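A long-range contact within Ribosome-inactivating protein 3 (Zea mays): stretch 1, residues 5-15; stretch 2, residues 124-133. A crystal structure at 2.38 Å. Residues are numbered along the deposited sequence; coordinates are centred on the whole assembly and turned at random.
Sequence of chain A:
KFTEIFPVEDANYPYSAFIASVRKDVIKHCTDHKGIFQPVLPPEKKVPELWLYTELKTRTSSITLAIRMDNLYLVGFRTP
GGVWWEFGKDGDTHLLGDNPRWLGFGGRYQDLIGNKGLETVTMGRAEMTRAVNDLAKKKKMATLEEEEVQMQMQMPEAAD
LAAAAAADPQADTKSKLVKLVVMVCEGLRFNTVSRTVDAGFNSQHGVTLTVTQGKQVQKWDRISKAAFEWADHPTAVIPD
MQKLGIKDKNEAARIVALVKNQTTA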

# COMPACT_ATOMS: atom_id res chain seq x y z
N ILE A 5 -7.36 6.95 11.90
CA ILE A 5 -8.62 7.20 11.21
C ILE A 5 -8.48 8.34 10.21
O ILE A 5 -8.00 9.42 10.56
CB ILE A 5 -9.76 7.55 12.19
CG1 ILE A 5 -10.03 6.36 13.13
CG2 ILE A 5 -11.02 7.91 11.42
CD1 ILE A 5 -11.02 6.67 14.23
N PHE A 6 -8.88 8.09 8.96
CA PHE A 6 -8.82 9.12 7.94
C PHE A 6 -10.21 9.33 7.29
O PHE A 6 -10.76 8.42 6.68
CB PHE A 6 -7.81 8.76 6.84
CG PHE A 6 -7.61 9.86 5.85
CD1 PHE A 6 -7.61 9.60 4.50
CD2 PHE A 6 -7.46 11.18 6.28
CE1 PHE A 6 -7.48 10.64 3.57
CE2 PHE A 6 -7.33 12.23 5.37
CZ PHE A 6 -7.34 11.96 4.01
N PRO A 7 -10.79 10.53 7.44
CA PRO A 7 -12.10 10.90 6.89
C PRO A 7 -11.90 11.24 5.42
O PRO A 7 -11.85 12.42 5.04
CB PRO A 7 -12.51 12.09 7.74
CG PRO A 7 -11.18 12.73 8.08
CD PRO A 7 -10.23 11.60 8.31
N VAL A 8 -11.78 10.21 4.59
CA VAL A 8 -11.49 10.40 3.17
C VAL A 8 -12.12 11.69 2.65
O VAL A 8 -11.42 12.61 2.24
CB VAL A 8 -12.00 9.21 2.33
CG1 VAL A 8 -11.47 9.31 0.91
CG2 VAL A 8 -11.59 7.90 2.98
N GLU A 9 -13.45 11.74 2.66
CA GLU A 9 -14.19 12.75 1.94
C GLU A 9 -14.05 14.15 2.48
O GLU A 9 -14.42 15.12 1.82
CB GLU A 9 -15.66 12.35 1.85
CG GLU A 9 -15.96 11.20 0.91
CD GLU A 9 -17.42 11.13 0.52
OE1 GLU A 9 -17.86 11.94 -0.33
OE2 GLU A 9 -18.15 10.27 1.06
N ASP A 10 -13.53 14.25 3.70
CA ASP A 10 -13.35 15.54 4.34
C ASP A 10 -12.26 16.35 3.65
O ASP A 10 -11.08 16.22 3.97
CB ASP A 10 -12.98 15.35 5.81
CG ASP A 10 -12.84 16.66 6.52
OD1 ASP A 10 -13.08 17.71 5.89
OD2 ASP A 10 -12.50 16.65 7.72
N ALA A 11 -12.68 17.19 2.72
CA ALA A 11 -11.77 18.04 1.96
C ALA A 11 -10.88 18.94 2.82
O ALA A 11 -9.80 19.34 2.38
CB ALA A 11 -12.55 18.88 0.99
N ASN A 12 -11.31 19.26 4.04
CA ASN A 12 -10.50 20.11 4.92
C ASN A 12 -9.36 19.36 5.64
O ASN A 12 -8.48 19.99 6.24
CB ASN A 12 -11.37 20.80 5.97
CG ASN A 12 -12.45 21.69 5.37
OD1 ASN A 12 -12.15 22.65 4.66
ND2 ASN A 12 -13.70 21.37 5.66
N TYR A 13 -9.38 18.03 5.59
CA TYR A 13 -8.35 17.20 6.23
C TYR A 13 -7.37 16.74 5.15
O TYR A 13 -7.60 15.74 4.46
CB TYR A 13 -8.99 15.97 6.90
CG TYR A 13 -8.09 15.22 7.86
CD1 TYR A 13 -6.70 15.21 7.68
CD2 TYR A 13 -8.61 14.48 8.91
CE1 TYR A 13 -5.87 14.49 8.53
CE2 TYR A 13 -7.78 13.74 9.76
CZ TYR A 13 -6.41 13.75 9.56
OH TYR A 13 -5.58 13.01 10.36
N PRO A 14 -6.24 17.46 5.01
CA PRO A 14 -5.24 17.10 3.99
C PRO A 14 -4.55 15.75 4.16
O PRO A 14 -4.27 15.31 5.27
CB PRO A 14 -4.27 18.27 4.04
CG PRO A 14 -4.35 18.72 5.48
CD PRO A 14 -5.81 18.64 5.78
N TYR A 15 -4.29 15.10 3.03
CA TYR A 15 -3.62 13.81 3.01
C TYR A 15 -2.27 13.91 3.75
O TYR A 15 -1.91 13.01 4.50
CB TYR A 15 -3.40 13.38 1.55
CG TYR A 15 -2.47 12.20 1.35
CD1 TYR A 15 -2.89 10.90 1.62
CD2 TYR A 15 -1.17 12.39 0.87
CE1 TYR A 15 -2.04 9.80 1.40
CE2 TYR A 15 -0.31 11.31 0.65
CZ TYR A 15 -0.76 10.02 0.91
OH TYR A 15 0.08 8.95 0.67
N GLY A 124 -5.66 9.82 -5.63
CA GLY A 124 -6.36 11.05 -5.33
C GLY A 124 -7.42 10.76 -4.27
O GLY A 124 -7.65 9.61 -3.89
N ARG A 125 -8.05 11.81 -3.76
CA ARG A 125 -9.07 11.66 -2.73
C ARG A 125 -10.30 10.98 -3.32
O ARG A 125 -10.83 10.03 -2.75
CB ARG A 125 -9.44 13.03 -2.15
CG ARG A 125 -10.42 12.98 -1.00
CD ARG A 125 -10.94 14.37 -0.69
NE ARG A 125 -9.90 15.26 -0.20
CZ ARG A 125 -9.33 15.17 1.00
NH1 ARG A 125 -8.39 16.03 1.36
NH2 ARG A 125 -9.71 14.22 1.86
N ALA A 126 -10.73 11.46 -4.49
CA ALA A 126 -11.90 10.87 -5.14
C ALA A 126 -11.63 9.39 -5.42
O ALA A 126 -12.53 8.55 -5.28
CB ALA A 126 -12.21 11.61 -6.44
N GLU A 127 -10.40 9.09 -5.82
CA GLU A 127 -9.97 7.72 -6.11
C GLU A 127 -10.01 6.87 -4.84
O GLU A 127 -10.34 5.69 -4.89
CB GLU A 127 -8.55 7.71 -6.67
CG GLU A 127 -8.37 8.41 -8.02
CD GLU A 127 -8.91 7.59 -9.18
OE1 GLU A 127 -9.17 6.37 -9.00
OE2 GLU A 127 -9.07 8.17 -10.28
N MET A 128 -9.66 7.48 -3.71
CA MET A 128 -9.67 6.76 -2.44
C MET A 128 -11.11 6.59 -1.92
O MET A 128 -11.43 5.60 -1.26
CB MET A 128 -8.83 7.50 -1.40
CG MET A 128 -8.66 6.73 -0.10
SD MET A 128 -7.70 7.62 1.15
CE MET A 128 -6.03 7.37 0.59
N THR A 129 -11.97 7.56 -2.21
CA THR A 129 -13.37 7.51 -1.80
C THR A 129 -14.08 6.33 -2.48
O THR A 129 -14.77 5.55 -1.82
CB THR A 129 -14.12 8.83 -2.15
OG1 THR A 129 -13.53 9.91 -1.42
CG2 THR A 129 -15.60 8.73 -1.78
N ARG A 130 -13.89 6.18 -3.79
CA ARG A 130 -14.50 5.10 -4.55
C ARG A 130 -13.95 3.72 -4.18
O ARG A 130 -14.69 2.73 -4.17
CB ARG A 130 -14.33 5.35 -6.05
CG ARG A 130 -15.10 6.54 -6.57
CD ARG A 130 -15.26 6.48 -8.08
NE ARG A 130 -14.02 6.76 -8.79
CZ ARG A 130 -13.48 7.97 -8.90
NH1 ARG A 130 -14.08 9.02 -8.35
NH2 ARG A 130 -12.35 8.14 -9.58
N ALA A 131 -12.66 3.66 -3.88
CA ALA A 131 -12.02 2.41 -3.49
C ALA A 131 -12.60 1.88 -2.18
O ALA A 131 -12.91 0.70 -2.07
CB ALA A 131 -10.53 2.62 -3.36
N VAL A 132 -12.74 2.76 -1.20
CA VAL A 132 -13.30 2.37 0.09
C VAL A 132 -14.77 1.97 -0.06
O VAL A 132 -15.19 0.91 0.42
CB VAL A 132 -13.18 3.50 1.14
CG1 VAL A 132 -13.93 3.13 2.42
CG2 VAL A 132 -11.71 3.75 1.46
N ASN A 133 -15.55 2.80 -0.75
CA ASN A 133 -16.96 2.50 -0.93
C ASN A 133 -17.15 1.18 -1.66
O ASN A 133 -18.08 0.43 -1.37
CB ASN A 133 -17.65 3.65 -1.67
CG ASN A 133 -17.84 4.87 -0.78
OD1 ASN A 133 -18.01 5.99 -1.28
ND2 ASN A 133 -17.81 4.67 0.53
O HOH W 1 -19.66 8.14 -0.05

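Arg125, Val8 and Met128 cover the most surface in this contact, which joins the end of a strand and the turns after it to a helix more than a hundred residues further along the chain. Together the two stretches bury 465 Å².

Arg125 lies in the first turn of the helix. Its CA-to-CB bond points sideways, but the side chain is long and its end comes nearer to stretch 1. Chi1 and chi2 are both t, and chi3 is m. The guanidinium reaches a loop built from two successive type I turns, Pro7 to Asp10 and Asp10 to Tyr13. There it donates two hydrogen bonds to backbone carbonyls. Arg125 NH2 to Val8 O is very short, at 2.4 Å. Arg125 NH1 to Tyr13 O is 3.2 Å and nearly straight, with an angle of 164° at the hydrogen. Both acceptors lie at the edge of the guanidinium, where its N-H groups point. Asp10 O is also 3.2 Å from Arg125 NH2, but it sits over one face and the angle is too poor for a hydrogen bond. An arginine suits this place because one planar group can serve carbonyls from both turns while the chain behind it crosses the gap.

Val8 follows the strand directly and is buried. Val8 CA is 6.0 Å from Thr129 CA, the closest CA pair in the contact. Both methyls lie against Met128; CG1 is the nearer to Thr129 and CG2 the nearer to Val132. Val8 CG1 lies 3.9 Å from Met128 CG and 3.2 Å from Thr129 OG1. Val8 CG2 lies 4.4 Å from Val132 CG2. A short branched side chain fits well here, where the backbones are close. Thr129 points toward stretch 1, and Thr129 OG1 is also 3.6 Å from Glu9 CG.

Met128 is buried and points toward stretch 1. With chi1 and chi2 both t, its side chain is extended and its sulfur reaches Phe6. Met128 SD is 3.9 Å from Phe6 CE1, near the plane of the ring and at its edge. The flexible apolar chain thus touches both Val8 and Phe6. Phe6 also points toward the helix, and Phe6 CZ is 3.9 Å from Arg125 NH2, so the aromatic ring borders the polar part of the contact as well.

At the outer margin, a water donates hydrogen bonds to Glu9 OE2, at 2.8 Å from its oxygen, and to Asn133 OD1, at 3.0 Å. It links two polar side chains that do not touch directly.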